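Local coordinates for protein putative siderophore-degrading esterase (Eurofung) (Emericella nidulans, PDB 6GUO) that hydrolyses the ester bonds of the bacterial siderophore enterobactin, an activity required for intracellular release of iron, at residues Ser198-Thr201 with Glu202-Phe206; Gln246-Ala249 with Glu250-Met254; Lys149-Pro152 with Arg153-Phe156. All coordinates share one frame; numbering follows the deposited sequence.

How the contacts relate
Along the chain the contacts follow one another in the order contact 3, contact 1, contact 2, all in the one alpha/beta-hydrolase domain. Contact 3 is the turn that takes helix 131-150 into strand 156-164 of the mixed sheet. Contact 1 lies in the early part of helix 199-208, and contact 2 runs from the end of helix 239-252 into the start of helix 254-268, against which contact 1 also packs. Centres of contacts 1 and 2 are about 21 Å apart; contact 3 is about 35 Å and 44 Å from them, and none touches another. Contact 2 reaches the insertion that narrows the active site, whereas contact 3 is a remote helix-to-strand turn.

Contact 1 (Ser198-Thr201 with Glu202-Phe206)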
loop_
_atom_site.group_PDB
_atom_site.type_symbol
_atom_site.label_atom_id
_atom_site.label_comp_id
_atom_site.label_asym_id
_atom_site.label_seq_id
_atom_site.Cartn_x
_atom_site.Cartn_y
_atom_site.Cartn_z
ATOM N N SER A 198 -26.291 -7.497 12.806
ATOM C CA SER A 198 -26.736 -6.585 13.863
ATOM C C SER A 198 -26.416 -5.110 13.578
ATOM O O SER A 198 -27.138 -4.236 14.060
ATOM C CB SER A 198 -26.166 -6.995 15.228
ATOM O OG SER A 198 -24.756 -6.865 15.262
ATOM N N ILE A 199 -25.367 -4.833 12.789
ATOM C CA ILE A 199 -25.009 -3.446 12.427
ATOM C C ILE A 199 -26.121 -2.718 11.660
ATOM O O ILE A 199 -26.207 -1.496 11.720
ATOM C CB ILE A 199 -23.668 -3.360 11.634
ATOM C CG1 ILE A 199 -23.059 -1.948 11.684
ATOM C CG2 ILE A 199 -23.843 -3.783 10.177
ATOM C CD1 ILE A 199 -22.508 -1.539 13.033
ATOM N N LEU A 200 -26.959 -3.468 10.940
ATOM C CA LEU A 200 -28.077 -2.883 10.195
ATOM C C LEU A 200 -29.179 -2.329 11.101
ATOM O O LEU A 200 -29.865 -1.375 10.724
ATOM C CB LEU A 200 -28.645 -3.894 9.191
ATOM C CG LEU A 200 -27.661 -4.424 8.139
ATOM C CD1 LEU A 200 -28.401 -5.281 7.122
ATOM C CD2 LEU A 200 -26.892 -3.310 7.438
ATOM N N THR A 201 -29.341 -2.913 12.287
ATOM C CA THR A 201 -30.203 -2.333 13.327
ATOM C C THR A 201 -29.710 -0.930 13.696
ATOM O O THR A 201 -30.500 0.012 13.755
ATOM C CB THR A 201 -30.253 -3.218 14.591
ATOM O OG1 THR A 201 -30.557 -4.568 14.219
ATOM C CG2 THR A 201 -31.312 -2.718 15.583
ATOM N N GLU A 202 -28.401 -0.796 13.907
ATOM C CA GLU A 202 -27.797 0.507 14.213
ATOM C C GLU A 202 -27.870 1.467 13.022
ATOM O O GLU A 202 -28.131 2.649 13.205
ATOM C CB GLU A 202 -26.353 0.345 14.691
ATOM C CG GLU A 202 -26.244 -0.421 16.001
ATOM C CD GLU A 202 -24.839 -0.445 16.573
ATOM O OE1 GLU A 202 -23.866 -0.260 15.812
ATOM O OE2 GLU A 202 -24.707 -0.658 17.797
ATOM N N ALA A 203 -27.652 0.950 11.811
ATOM C CA ALA A 203 -27.801 1.743 10.578
ATOM C C ALA A 203 -29.195 2.363 10.450
ATOM O O ALA A 203 -29.327 3.547 10.143
ATOM C CB ALA A 203 -27.511 0.885 9.355
ATOM N N ARG A 204 -30.226 1.557 10.694
ATOM C CA ARG A 204 -31.617 2.016 10.568
ATOM C C ARG A 204 -32.031 2.992 11.670
ATOM O O ARG A 204 -32.816 3.904 11.415
ATOM C CB ARG A 204 -32.575 0.822 10.480
ATOM C CG ARG A 204 -32.536 0.170 9.104
ATOM C CD ARG A 204 -32.825 -1.321 9.121
ATOM N NE ARG A 204 -32.378 -1.947 7.873
ATOM C CZ ARG A 204 -32.248 -3.260 7.667
ATOM N NH1 ARG A 204 -32.529 -4.145 8.625
ATOM N NH2 ARG A 204 -31.827 -3.696 6.481
ATOM N N ARG A 205 -31.503 2.802 12.880
ATOM C CA ARG A 205 -31.675 3.781 13.965
ATOM C C ARG A 205 -30.995 5.107 13.602
ATOM O O ARG A 205 -31.555 6.180 13.837
ATOM C CB ARG A 205 -31.127 3.229 15.290
ATOM C CG ARG A 205 -31.215 4.184 16.476
ATOM C CD ARG A 205 -30.948 3.465 17.790
ATOM N NE ARG A 205 -30.826 4.391 18.922
ATOM C CZ ARG A 205 -29.711 5.030 19.299
ATOM N NH1 ARG A 205 -28.556 4.879 18.645
ATOM N NH2 ARG A 205 -29.752 5.842 20.355
ATOM N N PHE A 206 -29.796 5.022 13.025
ATOM C CA PHE A 206 -29.095 6.204 12.520
ATOM C C PHE A 206 -29.888 6.889 11.406
ATOM O O PHE A 206 -30.029 8.108 11.411
ATOM C CB PHE A 206 -27.685 5.845 12.030
ATOM C CG PHE A 206 -26.992 6.962 11.304
ATOM C CD1 PHE A 206 -26.328 7.961 12.008
ATOM C CD2 PHE A 206 -27.004 7.020 9.911
ATOM C CE1 PHE A 206 -25.688 8.996 11.339
ATOM C CE2 PHE A 206 -26.371 8.052 9.239
ATOM C CZ PHE A 206 -25.710 9.040 9.953
#
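Three consecutive main-chain hydrogen bonds join Ile199-Leu200-Thr201 to Ala203-Arg204-Arg205, each spanning four residues as in an alpha helix. Ala203 N gives its hydrogen to Ile199 O at 2.8 Å. Arg204 N reaches Leu200 O at 3.0 Å, and Arg205 N reaches Thr201 O at 3.1 Å, with the N-H within about 25° of straight in all three.

Two charged side chains of Glu202-Phe206 have their main polar partners elsewhere in the chain. Glu202 OE1 is hydrogen-bonded to His173 ND1 of helix 166-177, and Arg204 NH2 forms a salt bridge with Glu264 of helix 254-268. On its way to His173 the carboxylate passes the end of Ile199, whose CD1 is 3.3 Å from Glu202 OE1; the two side chains meet at roughly a right angle. Ile199 brings CD1 there because CG1 is turned opposite the backbone N (chi1 -160°), which carries the longer branch forward along the helix although the CB itself points away from Glu202-Phe206.

Arg204 runs back over the preceding turn. Its chain is extended from CG to NE, and Arg204 CD passes 3.4 Å from Leu200 O. The guanidinium then lies flat on Leu200, with Leu200 CB 3.9 Å above its plane and over its centre, while Leu200 CD1 meets Arg204 NH2 at 3.8 Å. Thus an aliphatic group covers one face of the ion, and the salt bridge to Glu264 uses a nitrogen at its rim.

Further out, Ile199 packs on Leu169, and Leu200 and Ala203 both rest on Leu261. This is an amphipathic alpha helix of an alpha/beta-hydrolase fold, packed against helices 166-177 and 254-268 and tied by a polar side chain to each.

Contact 2 (Gln246-Ala249 with Glu250-Met254); sequences QRAA and EQRRM
Arg247 and Gln251, one helical turn apart, lie side by side and point the same way, with guanidinium and amide planes 87° apart, almost perpendicular. Gln251 NE2 comes to the edge of the guanidinium, near its plane, and stands 3.6 Å from Arg247 NE. Both nitrogens are donors, and their closeness is consistent with a shared acceptor: Glu117 OE2 forms a salt bridge with Arg247 NE and takes a hydrogen bond from Gln251 NE2. The two arrive from different first torsions. Arg247 sets CG opposite its backbone N (chi1 -178°) and runs fully extended outward from the helix, its end coming alongside Gln251, whereas Gln251 sets CG opposite its carbonyl carbon (chi1 -68°) and leans back, its CG 3.5 Å from Arg247 O.

Arg252 leans back in the same manner over Ala248, bringing Arg252 CG within 3.2 Å of Ala248 O, an oxygen already bonded to Arg252 N. Glu250 turns the other way and bends at chi2. A water donates to Glu250 OE1 at 2.7 Å and also to Arg247 O, joining the carboxylate to the main chain one turn earlier.

Four successive i to i+4 bonds hold the backbone, from Glu250 N to Gln246 O through to Arg253 N to Ala249 O at 3.0 Å. Arg253 then leaves the helix with positive phi. A second water donates to Ala249 O at 2.7 Å and accepts from Met254 N at 3.0 Å, bridging the break.

Arg253 thereby ends helix 239-252 and occupies the N-cap position of helix 254-268, its guanidinium directed to Asn257 and Glu260 of that helix. Glu117 belongs to the proline-rich insertion that narrows the active site, so the Arg247-Gln251 pair links helix 239-252 to that insertion, while Ala249 packs on Pro231 in the loop following strand 219-225.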
loop_
_atom_site.group_PDB
_atom_site.type_symbol
_atom_site.label_atom_id
_atom_site.label_comp_id
_atom_site.label_asym_id
_atom_site.label_seq_id
_atom_site.Cartn_x
_atom_site.Cartn_y
_atom_site.Cartn_z
ATOM N N GLN A 246 -15.889 -20.746 -0.687
ATOM C CA GLN A 246 -17.208 -20.512 -1.297
ATOM C C GLN A 246 -18.325 -20.451 -0.264
ATOM O O GLN A 246 -19.198 -19.581 -0.347
ATOM C CB GLN A 246 -17.547 -21.587 -2.326
ATOM C CG GLN A 246 -16.738 -21.495 -3.601
ATOM C CD GLN A 246 -17.190 -22.508 -4.629
ATOM O OE1 GLN A 246 -17.201 -23.710 -4.365
ATOM N NE2 GLN A 246 -17.568 -22.030 -5.807
ATOM N N ARG A 247 -18.293 -21.374 0.697
ATOM C CA ARG A 247 -19.284 -21.416 1.775
ATOM C C ARG A 247 -19.267 -20.121 2.581
ATOM O O ARG A 247 -20.304 -19.477 2.746
ATOM C CB ARG A 247 -19.033 -22.612 2.703
ATOM C CG ARG A 247 -20.047 -22.755 3.832
ATOM C CD ARG A 247 -19.721 -23.926 4.740
ATOM N NE ARG A 247 -20.690 -24.040 5.832
ATOM C CZ ARG A 247 -20.796 -25.072 6.671
ATOM N NH1 ARG A 247 -19.988 -26.129 6.579
ATOM N NH2 ARG A 247 -21.726 -25.046 7.623
ATOM N N ALA A 248 -18.086 -19.758 3.078
ATOM C CA ALA A 248 -17.904 -18.525 3.850
ATOM C C ALA A 248 -18.320 -17.284 3.059
ATOM O O ALA A 248 -19.002 -16.409 3.593
ATOM C CB ALA A 248 -16.458 -18.397 4.311
ATOM N N ALA A 249 -17.925 -17.228 1.786
ATOM C CA ALA A 249 -18.274 -16.111 0.897
ATOM C C ALA A 249 -19.785 -15.913 0.721
ATOM O O ALA A 249 -20.270 -14.779 0.755
ATOM C CB ALA A 249 -17.617 -16.301 -0.462
ATOM N N GLU A 250 -20.521 -17.005 0.526
ATOM C CA GLU A 250 -21.972 -16.923 0.343
ATOM C C GLU A 250 -22.685 -16.487 1.629
ATOM O O GLU A 250 -23.636 -15.714 1.568
ATOM C CB GLU A 250 -22.538 -18.251 -0.174
ATOM C CG GLU A 250 -23.997 -18.184 -0.626
ATOM C CD GLU A 250 -25.020 -18.461 0.472
ATOM O OE1 GLU A 250 -24.666 -19.027 1.532
ATOM O OE2 GLU A 250 -26.202 -18.116 0.263
ATOM N N GLN A 251 -22.223 -16.975 2.780
ATOM C CA GLN A 251 -22.801 -16.583 4.075
ATOM C C GLN A 251 -22.534 -15.119 4.419
ATOM O O GLN A 251 -23.421 -14.419 4.921
ATOM C CB GLN A 251 -22.267 -17.470 5.201
ATOM C CG GLN A 251 -22.749 -18.908 5.124
ATOM C CD GLN A 251 -22.247 -19.768 6.266
ATOM O OE1 GLN A 251 -21.489 -19.313 7.124
ATOM N NE2 GLN A 251 -22.673 -21.026 6.283
ATOM N N ARG A 252 -21.313 -14.670 4.148
ATOM C CA ARG A 252 -20.881 -13.321 4.521
ATOM C C ARG A 252 -21.391 -12.246 3.581
ATOM O O ARG A 252 -21.559 -11.099 3.996
ATOM C CB ARG A 252 -19.367 -13.270 4.658
ATOM C CG ARG A 252 -18.913 -14.103 5.838
ATOM C CD ARG A 252 -17.414 -14.106 6.014
ATOM N NE ARG A 252 -17.039 -15.021 7.090
ATOM C CZ ARG A 252 -15.875 -15.021 7.735
ATOM N NH1 ARG A 252 -14.918 -14.141 7.440
ATOM N NH2 ARG A 252 -15.669 -15.914 8.699
ATOM N N ARG A 253 -21.625 -12.608 2.319
ATOM C CA ARG A 253 -22.381 -11.763 1.400
ATOM C C ARG A 253 -21.805 -10.340 1.333
ATOM O O ARG A 253 -22.540 -9.352 1.371
ATOM C CB ARG A 253 -23.846 -11.756 1.853
ATOM C CG ARG A 253 -24.838 -11.290 0.814
ATOM C CD ARG A 253 -26.256 -11.624 1.234
ATOM N NE ARG A 253 -27.202 -11.163 0.222
ATOM C CZ ARG A 253 -27.727 -9.937 0.152
ATOM N NH1 ARG A 253 -28.574 -9.657 -0.838
ATOM N NH2 ARG A 253 -27.423 -8.994 1.039
ATOM N N MET A 254 -20.481 -10.249 1.243
ATOM C CA MET A 254 -19.781 -8.969 1.374
ATOM C C MET A 254 -20.242 -7.931 0.346
ATOM O O MET A 254 -20.586 -6.803 0.715
ATOM C CB MET A 254 -18.269 -9.178 1.263
ATOM C CG MET A 254 -17.426 -7.922 1.442
ATOM S SD MET A 254 -17.634 -7.117 3.036
ATOM C CE MET A 254 -16.946 -8.336 4.155
HETATM O O HOH W 1 -22.835 -20.848 2.276
HETATM O O HOH W 2 -18.672 -12.589 1.022
#

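Contact 3 (Lys149-Pro152 with Arg153-Phe156); sequences KVFP and RVSF
Phe151 to Val154 form a type I beta turn, closed by a hydrogen bond from Val154 N to Phe151 O at 3.1 Å. The N-H points nearly straight at the oxygen, but the donor stands 54° out of the carbonyl plane, well off the lone pairs. Pro152 and Arg153 fill the two central corners; Pro152, with phi -60° and psi -26°, suits the first of them. Phe151 has already left helical phi/psi, so helix 131-150 gives way directly to the turn. Beyond Val154 the backbone is extended and leads into strand 156-164.

The turn folds Val154 and Phe156 back on Phe151. Val154 CG2 rests on Phe151 CB at 3.8 Å, the valine having that methyl opposite its carbonyl carbon and beside its N, on the side of the closing bond. Phe156 reaches the same carbon with the far end of its ring: its CZ is 3.9 Å from Phe151 CB, which lies at the ring edge near its plane, and 4.0 Å from Phe151 CD2. The two phenylalanine side chains cross at about a right angle.

Each ring also has a valine over one face. Val150 CG1 sits 3.4 Å above the plane of the Phe151 ring, offset toward the rim, and Val154 CG1 is similarly offset 3.9 Å above the Phe156 ring. Arg153, bent at chi3, turns its guanidinium back toward Pro152 CG and makes a long, weak ion pair with Asp46.

Outside the turn, both phenylalanines touch Val85 of strand 83-90, and Val154 and Phe156 pack on Ala52 of strand 52-58. The arrangement is an alpha-to-beta connection of the alpha/beta-hydrolase fold, in which a tight turn brings the chain from helix 131-150 into strand 156-164, next to the parallel strand 52-58.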
loop_
_atom_site.group_PDB
_atom_site.type_symbol
_atom_site.label_atom_id
_atom_site.label_comp_id
_atom_site.label_asym_id
_atom_site.label_seq_id
_atom_site.Cartn_x
_atom_site.Cartn_y
_atom_site.Cartn_z
ATOM N N LYS A 149 -0.431 16.416 23.669
ATOM C CA LYS A 149 0.938 16.107 24.123
ATOM C C LYS A 149 1.958 15.987 22.984
ATOM O O LYS A 149 3.052 16.548 23.075
ATOM C CB LYS A 149 0.966 14.833 24.977
ATOM C CG LYS A 149 0.226 14.941 26.307
ATOM C CD LYS A 149 0.936 15.874 27.280
ATOM C CE LYS A 149 0.745 15.450 28.725
ATOM N NZ LYS A 149 1.548 14.243 29.075
ATOM N N VAL A 150 1.607 15.264 21.924
ATOM C CA VAL A 150 2.536 15.022 20.818
ATOM C C VAL A 150 2.621 16.233 19.885
ATOM O O VAL A 150 3.726 16.676 19.555
ATOM C CB VAL A 150 2.189 13.730 20.047
ATOM C CG1 VAL A 150 3.181 13.464 18.920
ATOM C CG2 VAL A 150 2.167 12.545 21.006
ATOM N N PHE A 151 1.466 16.767 19.482
ATOM C CA PHE A 151 1.397 17.882 18.526
ATOM C C PHE A 151 0.591 19.086 19.050
ATOM O O PHE A 151 -0.332 19.543 18.371
ATOM C CB PHE A 151 0.790 17.393 17.202
ATOM C CG PHE A 151 1.566 16.282 16.546
ATOM C CD1 PHE A 151 2.819 16.530 15.997
ATOM C CD2 PHE A 151 1.039 14.995 16.464
ATOM C CE1 PHE A 151 3.537 15.511 15.386
ATOM C CE2 PHE A 151 1.755 13.973 15.857
ATOM C CZ PHE A 151 3.005 14.236 15.320
ATOM N N PRO A 152 0.947 19.623 20.243
ATOM C CA PRO A 152 0.180 20.728 20.856
ATOM C C PRO A 152 0.099 22.023 20.039
ATOM O O PRO A 152 -0.861 22.780 20.210
ATOM C CB PRO A 152 0.925 20.988 22.171
ATOM C CG PRO A 152 2.303 20.495 21.928
ATOM C CD PRO A 152 2.135 19.292 21.049
ATOM N N ARG A 153 1.088 22.278 19.179
ATOM C CA ARG A 153 1.101 23.491 18.347
ATOM C C ARG A 153 0.476 23.310 16.955
ATOM O O ARG A 153 0.509 24.238 16.147
ATOM C CB ARG A 153 2.530 24.035 18.237
ATOM C CG ARG A 153 3.126 24.399 19.591
ATOM C CD ARG A 153 4.507 25.027 19.486
ATOM N NE ARG A 153 5.442 24.205 18.718
ATOM C CZ ARG A 153 6.017 23.078 19.142
ATOM N NH1 ARG A 153 5.771 22.581 20.356
ATOM N NH2 ARG A 153 6.853 22.430 18.333
ATOM N N VAL A 154 -0.114 22.140 16.692
ATOM C CA VAL A 154 -0.731 21.827 15.404
ATOM C C VAL A 154 -2.251 21.894 15.525
ATOM O O VAL A 154 -2.842 21.185 16.341
ATOM C CB VAL A 154 -0.316 20.417 14.923
ATOM C CG1 VAL A 154 -0.987 20.062 13.601
ATOM C CG2 VAL A 154 1.197 20.331 14.791
ATOM N N SER A 155 -2.877 22.742 14.710
ATOM C CA SER A 155 -4.332 22.777 14.599
ATOM C C SER A 155 -4.775 21.652 13.669
ATOM O O SER A 155 -4.353 21.604 12.507
ATOM C CB SER A 155 -4.805 24.132 14.066
ATOM O OG SER A 155 -6.210 24.149 13.895
ATOM N N PHE A 156 -5.611 20.749 14.182
ATOM C CA PHE A 156 -6.102 19.605 13.410
ATOM C C PHE A 156 -7.439 19.926 12.762
ATOM O O PHE A 156 -8.376 20.308 13.449
ATOM C CB PHE A 156 -6.204 18.354 14.282
ATOM C CG PHE A 156 -4.870 17.734 14.579
ATOM C CD1 PHE A 156 -4.320 16.797 13.713
ATOM C CD2 PHE A 156 -4.138 18.127 15.693
ATOM C CE1 PHE A 156 -3.082 16.234 13.976
ATOM C CE2 PHE A 156 -2.896 17.574 15.958
ATOM C CZ PHE A 156 -2.366 16.624 15.100
#